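Local coordinates for bifunctional protein PutA (Bdellovibrio bacteriovorus, PDB 5UR2) that probably oxidises L-glutamate gamma-semialdehyde to L-glutamate with NAD+, the second step of proline breakdown, and also carries a flavin-dependent proline dehydrogenase domain, at residues Thr578-Val583 and Gln669-Val673; Val583-Glu589 and Phe775-Lys779. All blocks are in the same frame, centred on the assembly; numbering follows the deposited sequence.

Interaction 1 (Thr578-Val583 and Gln669-Val673)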
ATOM      1  N   THR B 578      15.428 -33.856   6.372  1.00 20.46           N
ATOM      2  CA  THR B 578      15.910 -33.298   7.636  1.00 20.25           C
ATOM      3  C   THR B 578      14.755 -33.015   8.593  1.00 25.61           C
ATOM      4  O   THR B 578      14.852 -33.264   9.806  1.00 28.24           O
ATOM      5  CB  THR B 578      16.702 -32.016   7.392  1.00 20.75           C
ATOM      6  OG1 THR B 578      17.720 -32.267   6.427  1.00 26.22           O
ATOM      7  CG2 THR B 578      17.347 -31.507   8.732  1.00 21.54           C
ATOM      8  N   GLN B 579      13.674 -32.453   8.068  1.00 19.53           N
ATOM      9  CA  GLN B 579      12.515 -32.152   8.896  1.00 19.61           C
ATOM     10  C   GLN B 579      11.809 -33.423   9.347  1.00 17.77           C
ATOM     11  O   GLN B 579      11.306 -33.492  10.475  1.00 22.50           O
ATOM     12  CB  GLN B 579      11.554 -31.246   8.138  1.00 16.71           C
ATOM     13  CG  GLN B 579      12.190 -29.971   7.686  1.00 21.17           C
ATOM     14  CD  GLN B 579      11.152 -28.917   7.417  1.00 24.57           C
ATOM     15  OE1 GLN B 579       9.988 -29.088   7.784  1.00 24.39           O
ATOM     16  NE2 GLN B 579      11.552 -27.831   6.761  1.00 24.32           N
ATOM     17  N   VAL B 580      11.747 -34.434   8.484  1.00 17.96           N
ATOM     18  CA  VAL B 580      11.147 -35.701   8.898  1.00 17.50           C
ATOM     19  C   VAL B 580      11.896 -36.273  10.100  1.00 26.02           C
ATOM     20  O   VAL B 580      11.288 -36.670  11.102  1.00 25.64           O
ATOM     21  CB  VAL B 580      11.124 -36.696   7.722  1.00 23.22           C
ATOM     22  CG1 VAL B 580      10.815 -38.113   8.216  1.00 18.03           C
ATOM     23  CG2 VAL B 580      10.094 -36.247   6.706  1.00 19.66           C
ATOM     24  N   LEU B 581      13.227 -36.278  10.039  1.00 23.20           N
ATOM     25  CA  LEU B 581      14.008 -36.969  11.065  1.00 28.08           C
ATOM     26  C   LEU B 581      14.210 -36.121  12.324  1.00 27.03           C
ATOM     27  O   LEU B 581      14.113 -36.649  13.435  1.00 22.01           O
ATOM     28  CB  LEU B 581      15.363 -37.404  10.490  1.00 30.44           C
ATOM     29  CG  LEU B 581      15.347 -38.471   9.386  1.00 25.25           C
ATOM     30  CD1 LEU B 581      16.719 -38.644   8.791  1.00 27.66           C
ATOM     31  CD2 LEU B 581      14.885 -39.796   9.989  1.00 28.45           C
ATOM     32  N   GLU B 582      14.497 -34.818  12.185  1.00 18.65           N
ATOM     33  CA  GLU B 582      14.813 -34.012  13.362  1.00 27.84           C
ATOM     34  C   GLU B 582      13.566 -33.530  14.092  1.00 22.81           C
ATOM     35  O   GLU B 582      13.566 -33.442  15.321  1.00 22.21           O
ATOM     36  CB  GLU B 582      15.671 -32.797  12.984  1.00 28.70           C
ATOM     37  CG  GLU B 582      16.177 -32.047  14.198  1.00 29.29           C
ATOM     38  CD  GLU B 582      16.818 -30.703  13.871  1.00 35.96           C
ATOM     39  OE1 GLU B 582      16.548 -30.144  12.795  1.00 30.25           O
ATOM     40  OE2 GLU B 582      17.609 -30.195  14.696  1.00 36.36           O
ATOM     41  N   VAL B 583      12.495 -33.213  13.368  1.00 18.91           N
ATOM     42  CA  VAL B 583      11.319 -32.590  13.974  1.00 21.99           C
ATOM     43  C   VAL B 583      10.097 -33.512  13.996  1.00 23.28           C
ATOM     44  O   VAL B 583       9.097 -33.169  14.643  1.00 23.27           O
ATOM     45  CB  VAL B 583      10.983 -31.259  13.265  1.00 29.21           C
ATOM     46  CG1 VAL B 583      10.046 -30.418  14.083  1.00 34.29           C
ATOM     47  CG2 VAL B 583      12.255 -30.483  12.999  1.00 30.92           C
ATOM     48  N   GLN B 669      15.321 -27.593  19.192  1.00 25.53           N
ATOM     49  CA  GLN B 669      14.726 -28.801  18.644  1.00 29.53           C
ATOM     50  C   GLN B 669      14.934 -28.932  17.144  1.00 29.97           C
ATOM     51  O   GLN B 669      14.872 -30.049  16.620  1.00 29.01           O
ATOM     52  CB  GLN B 669      13.230 -28.823  18.957  1.00 26.19           C
ATOM     53  CG  GLN B 669      12.909 -28.866  20.439  1.00 23.05           C
ATOM     54  CD  GLN B 669      12.758 -27.480  21.075  1.00 27.15           C
ATOM     55  OE1 GLN B 669      13.177 -26.457  20.511  1.00 23.96           O
ATOM     56  NE2 GLN B 669      12.158 -27.448  22.273  1.00 20.86           N
ATOM     57  N   SER B 670      15.247 -27.833  16.455  1.00 24.90           N
ATOM     58  CA  SER B 670      15.266 -27.830  15.003  1.00 19.39           C
ATOM     59  C   SER B 670      16.497 -27.107  14.445  1.00 21.53           C
ATOM     60  O   SER B 670      16.444 -26.525  13.355  1.00 19.05           O
ATOM     61  CB  SER B 670      13.963 -27.226  14.464  1.00 23.20           C
ATOM     62  OG  SER B 670      13.748 -25.913  14.950  1.00 20.35           O
ATOM     63  N   THR B 671      17.636 -27.202  15.136  1.00 20.97           N
ATOM     64  CA  THR B 671      18.831 -26.504  14.671  1.00 20.21           C
ATOM     65  C   THR B 671      19.517 -27.218  13.507  1.00 18.92           C
ATOM     66  O   THR B 671      20.156 -26.560  12.679  1.00 19.53           O
ATOM     67  CB  THR B 671      19.782 -26.284  15.845  1.00 24.59           C
ATOM     68  OG1 THR B 671      19.131 -25.446  16.810  1.00 23.41           O
ATOM     69  CG2 THR B 671      21.081 -25.622  15.386  1.00 25.29           C
ATOM     70  N   VAL B 672      19.384 -28.538  13.386  1.00 22.90           N
ATOM     71  CA  VAL B 672      19.877 -29.193  12.170  1.00 18.08           C
ATOM     72  C   VAL B 672      19.163 -28.643  10.937  1.00 19.64           C
ATOM     73  O   VAL B 672      19.790 -28.393   9.897  1.00 24.97           O
ATOM     74  CB  VAL B 672      19.739 -30.724  12.269  1.00 18.48           C
ATOM     75  CG1 VAL B 672      20.226 -31.379  11.001  1.00 18.41           C
ATOM     76  CG2 VAL B 672      20.525 -31.245  13.444  1.00 19.18           C
ATOM     77  N   VAL B 673      17.852 -28.405  11.033  1.00 23.46           N
ATOM     78  CA  VAL B 673      17.146 -27.783   9.909  1.00 16.56           C
ATOM     79  C   VAL B 673      17.731 -26.408   9.620  1.00 21.06           C
ATOM     80  O   VAL B 673      18.020 -26.056   8.466  1.00 21.42           O
ATOM     81  CB  VAL B 673      15.634 -27.698  10.193  1.00 22.56           C
ATOM     82  CG1 VAL B 673      14.915 -26.855   9.121  1.00 20.05           C
ATOM     83  CG2 VAL B 673      15.025 -29.088  10.247  1.00 24.07           C
TER
HETATM   84  O   HOH W   1      18.688 -29.198  16.946  1.00 21.14           O

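Interaction 2 (Val583-Glu589 and Phe775-Lys779)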
ATOM      1  N   VAL B 583      12.495 -33.213  13.368  1.00 18.91           N
ATOM      2  CA  VAL B 583      11.319 -32.590  13.974  1.00 21.99           C
ATOM      3  C   VAL B 583      10.097 -33.512  13.996  1.00 23.28           C
ATOM      4  O   VAL B 583       9.097 -33.169  14.643  1.00 23.27           O
ATOM      5  CB  VAL B 583      10.983 -31.259  13.265  1.00 29.21           C
ATOM      6  CG1 VAL B 583      10.046 -30.418  14.083  1.00 34.29           C
ATOM      7  CG2 VAL B 583      12.255 -30.483  12.999  1.00 30.92           C
ATOM      8  N   GLY B 584      10.150 -34.680  13.348  1.00 25.40           N
ATOM      9  CA  GLY B 584       8.992 -35.563  13.307  1.00 18.67           C
ATOM     10  C   GLY B 584       7.903 -35.109  12.356  1.00 25.24           C
ATOM     11  O   GLY B 584       6.751 -35.536  12.484  1.00 28.66           O
ATOM     12  N   LYS B 585       8.230 -34.269  11.387  1.00 20.75           N
ATOM     13  CA  LYS B 585       7.223 -33.794  10.446  1.00 25.41           C
ATOM     14  C   LYS B 585       6.915 -34.889   9.425  1.00 24.49           C
ATOM     15  O   LYS B 585       7.839 -35.376   8.762  1.00 20.64           O
ATOM     16  CB  LYS B 585       7.729 -32.522   9.771  1.00 23.29           C
ATOM     17  CG  LYS B 585       7.802 -31.348  10.764  1.00 33.49           C
ATOM     18  CD  LYS B 585       7.752 -29.964  10.111  1.00 39.99           C
ATOM     19  CE  LYS B 585       6.365 -29.545   9.706  1.00 32.45           C
ATOM     20  NZ  LYS B 585       6.353 -28.131   9.241  1.00 34.43           N
ATOM     21  N   PRO B 586       5.653 -35.311   9.277  1.00 24.95           N
ATOM     22  CA  PRO B 586       5.308 -36.273   8.218  1.00 23.75           C
ATOM     23  C   PRO B 586       5.665 -35.728   6.842  1.00 22.23           C
ATOM     24  O   PRO B 586       5.763 -34.512   6.643  1.00 23.98           O
ATOM     25  CB  PRO B 586       3.791 -36.441   8.367  1.00 27.50           C
ATOM     26  CG  PRO B 586       3.506 -36.058   9.802  1.00 29.69           C
ATOM     27  CD  PRO B 586       4.499 -34.980  10.134  1.00 23.72           C
ATOM     28  N   TRP B 587       5.854 -36.652   5.885  1.00 18.19           N
ATOM     29  CA  TRP B 587       6.317 -36.309   4.536  1.00 25.98           C
ATOM     30  C   TRP B 587       5.646 -35.066   3.945  1.00 22.86           C
ATOM     31  O   TRP B 587       6.324 -34.131   3.502  1.00 22.60           O
ATOM     32  CB  TRP B 587       6.106 -37.480   3.562  1.00 25.63           C
ATOM     33  CG  TRP B 587       6.989 -38.695   3.723  1.00 27.89           C
ATOM     34  CD1 TRP B 587       7.648 -39.104   4.848  1.00 27.58           C
ATOM     35  CD2 TRP B 587       7.294 -39.660   2.705  1.00 24.06           C
ATOM     36  NE1 TRP B 587       8.343 -40.263   4.588  1.00 29.04           N
ATOM     37  CE2 TRP B 587       8.136 -40.625   3.280  1.00 26.63           C
ATOM     38  CE3 TRP B 587       6.937 -39.794   1.359  1.00 28.00           C
ATOM     39  CZ2 TRP B 587       8.631 -41.713   2.557  1.00 24.08           C
ATOM     40  CZ3 TRP B 587       7.415 -40.883   0.650  1.00 28.66           C
ATOM     41  CH2 TRP B 587       8.258 -41.821   1.246  1.00 25.37           C
ATOM     42  N   ALA B 588       4.314 -35.071   3.875  1.00 23.94           N
ATOM     43  CA  ALA B 588       3.597 -33.985   3.208  1.00 23.41           C
ATOM     44  C   ALA B 588       3.665 -32.691   4.014  1.00 24.14           C
ATOM     45  O   ALA B 588       3.679 -31.601   3.431  1.00 29.76           O
ATOM     46  CB  ALA B 588       2.140 -34.387   2.952  1.00 18.48           C
ATOM     47  N   GLU B 589       3.694 -32.792   5.347  1.00 18.44           N
ATOM     48  CA  GLU B 589       3.882 -31.610   6.190  1.00 23.65           C
ATOM     49  C   GLU B 589       5.247 -30.969   5.961  1.00 22.78           C
ATOM     50  O   GLU B 589       5.352 -29.753   5.783  1.00 22.49           O
ATOM     51  CB  GLU B 589       3.704 -31.998   7.655  1.00 23.27           C
ATOM     52  CG  GLU B 589       2.332 -32.548   7.918  1.00 25.61           C
ATOM     53  CD  GLU B 589       1.302 -31.452   7.844  1.00 32.35           C
ATOM     54  OE1 GLU B 589       1.378 -30.506   8.666  1.00 31.09           O
ATOM     55  OE2 GLU B 589       0.477 -31.491   6.908  1.00 35.79           O
ATOM     56  N   PHE B 775       0.114 -32.533  11.980  1.00 25.77           N
ATOM     57  CA  PHE B 775       1.349 -32.405  12.761  1.00 23.24           C
ATOM     58  C   PHE B 775       1.051 -32.532  14.254  1.00 22.74           C
ATOM     59  O   PHE B 775       1.636 -31.830  15.090  1.00 21.42           O
ATOM     60  CB  PHE B 775       2.102 -31.106  12.439  1.00 20.85           C
ATOM     61  CG  PHE B 775       3.529 -31.103  12.932  1.00 27.01           C
ATOM     62  CD1 PHE B 775       4.271 -32.283  12.961  1.00 27.52           C
ATOM     63  CD2 PHE B 775       4.129 -29.926  13.382  1.00 25.01           C
ATOM     64  CE1 PHE B 775       5.600 -32.302  13.441  1.00 21.74           C
ATOM     65  CE2 PHE B 775       5.443 -29.927  13.864  1.00 23.02           C
ATOM     66  CZ  PHE B 775       6.182 -31.117  13.892  1.00 27.56           C
ATOM     67  N   SER B 776       0.128 -33.439  14.582  1.00 21.54           N
ATOM     68  CA  SER B 776      -0.215 -33.762  15.961  1.00 27.44           C
ATOM     69  C   SER B 776      -0.629 -32.513  16.732  1.00 26.68           C
ATOM     70  O   SER B 776      -0.316 -32.359  17.910  1.00 27.98           O
ATOM     71  CB  SER B 776       0.939 -34.485  16.655  1.00 33.00           C
ATOM     72  OG  SER B 776       1.312 -35.641  15.915  1.00 34.66           O
ATOM     73  N   GLY B 777      -1.303 -31.595  16.038  1.00 24.53           N
ATOM     74  CA  GLY B 777      -1.820 -30.407  16.671  1.00 24.82           C
ATOM     75  C   GLY B 777      -0.770 -29.392  17.056  1.00 28.14           C
ATOM     76  O   GLY B 777      -1.103 -28.413  17.729  1.00 23.05           O
ATOM     77  N   GLN B 778       0.478 -29.574  16.626  1.00 23.44           N
ATOM     78  CA  GLN B 778       1.570 -28.677  17.013  1.00 19.78           C
ATOM     79  C   GLN B 778       1.674 -27.485  16.054  1.00 25.13           C
ATOM     80  O   GLN B 778       2.699 -27.243  15.413  1.00 22.78           O
ATOM     81  CB  GLN B 778       2.888 -29.448  17.074  1.00 23.86           C
ATOM     82  CG  GLN B 778       2.883 -30.688  18.015  1.00 22.99           C
ATOM     83  CD  GLN B 778       4.238 -31.410  18.044  1.00 25.09           C
ATOM     84  OE1 GLN B 778       4.960 -31.354  19.046  1.00 25.85           O
ATOM     85  NE2 GLN B 778       4.592 -32.070  16.935  1.00 28.35           N
ATOM     86  N   LYS B 779       0.580 -26.729  15.961  1.00 26.46           N
ATOM     87  CA  LYS B 779       0.518 -25.532  15.135  1.00 20.90           C
ATOM     88  C   LYS B 779      -0.174 -24.436  15.917  1.00 26.19           C
ATOM     89  O   LYS B 779      -1.070 -24.712  16.720  1.00 28.74           O
ATOM     90  CB  LYS B 779      -0.233 -25.759  13.815  1.00 17.53           C
ATOM     91  CG  LYS B 779       0.283 -26.931  12.994  1.00 20.79           C
ATOM     92  CD  LYS B 779      -0.398 -27.046  11.623  1.00 18.81           C
ATOM     93  CE  LYS B 779       0.112 -28.317  10.886  1.00 17.14           C
ATOM     94  NZ  LYS B 779      -0.441 -28.496   9.516  1.00 22.53           N
TER
HETATM   95  O   HOH W   2       6.967 -33.459  16.516  1.00 19.44           O

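Interaction 1 (Thr578-Val583 and Gln669-Val673)
Glu582 of helix 572-583 reaches across to the backbone at the start of helix 671-684. Its CB leaves the helix toward Gln669-Val673, and with CG anti to the backbone N (chi1 -172°) the extended chain carries the carboxylate straight to that helix end. CG passes 3.4 Å from Gln669 O. CD then lies against the side chain of Val672, 3.3 Å from its CB. The two carboxylate oxygens divide the work: OE2 accepts the N-H of Val672 at 2.8 Å, and OE1 accepts that of Val673, also at 2.8 Å. Both bonds use the syn side and stand somewhat out of the carboxylate plane, by 24° at OE2 and 20° at OE1. A water donates a further bond to Glu582 OE2 at 2.7 Å. Ser670 holds the N-cap position without capping through its hydroxyl; the N-H groups of Val672 and Val673 go to Glu582, and that of Thr671 to the water.

Beside this polar centre the helices meet through methyls. Val673 is a knob in a hole formed by Thr578, Gln579, Glu582 and Val583; its CG2 lies 3.7 Å from Thr578 CG2 and 4.1 Å from Val583 CG2. Thr578 CG2 also touches CG1 of Val672, while its hydroxyl is bonded back to Lys574 O. Gln579 touches the knob through CG, while its NE2 is bonded to Asp593. Arg514 ties the two segments together on the polar side, bonded to Glu582 O and weakly to Gln669 O.

A buried carboxylate bonded to backbone N-H groups at a helix N-terminus, where the helix dipole points its positive end, would probably be stabilised in its ionised form.

Interaction 2 (Val583-Glu589 and Phe775-Lys779)
The loop 775-779, which runs directly into the predicted active-site Cys780, packs through Phe775 and Lys779 on the turn that links helices 572-583 and 587-611. Phe775 is the main apolar piece: chi1 of -165° turns the ring away from its own backbone N and in among Val583-Pro586. Lys585 crosses it at about a right angle. Its CG touches CZ of the ring at 3.5 Å, and the bend at chi3 (78°) brings CE over the centre of one face, 4.3 Å from the centroid, in a CH-pi contact. The ammonium runs on to a salt bridge with Asp593 and a bond to Asn642 O. On the opposite face Gln778 NE2 sits toward the rim. The ring's edge meets two carbonyls near its plane, Val583 O 3.6 Å from CZ and Gly584 O 3.6 Å from CE1, while Val583 CG1 and Pro586 CD add aliphatic contacts. A water links Val583 O to Gln778 NE2, donating to the carbonyl at 2.9 Å and accepting from the amide.

Farther along the loop, the extended chain of Lys779 ends in a salt bridge, NZ to Glu589 OE1 at 2.8 Å, met on the syn side of the carboxylate. Tyr770 OH binds the other oxygen, OE2, so both ends of the carboxylate are held.

As in other aldehyde dehydrogenases, this is probably where the cysteine loop of the catalytic domain meets the NAD-binding domain.

Both contacts are buried within the aldehyde dehydrogenase part of the chain, with centres 11 Å apart, and they share Val583. Interaction 1 joins two helices and lies away from the annotated sites; interaction 2 sets a turn and the following helix against an irregular loop beside the predicted active site. Their polar chemistry differs accordingly: in the first a side chain bonds to main-chain N-H groups of a helix start, whereas in the second side chains of opposite charge pair with each other. They touch directly where Val580 CG2 packs on Lys585 O, and Asp593 binds both Gln579 and Lys585, one from each contact.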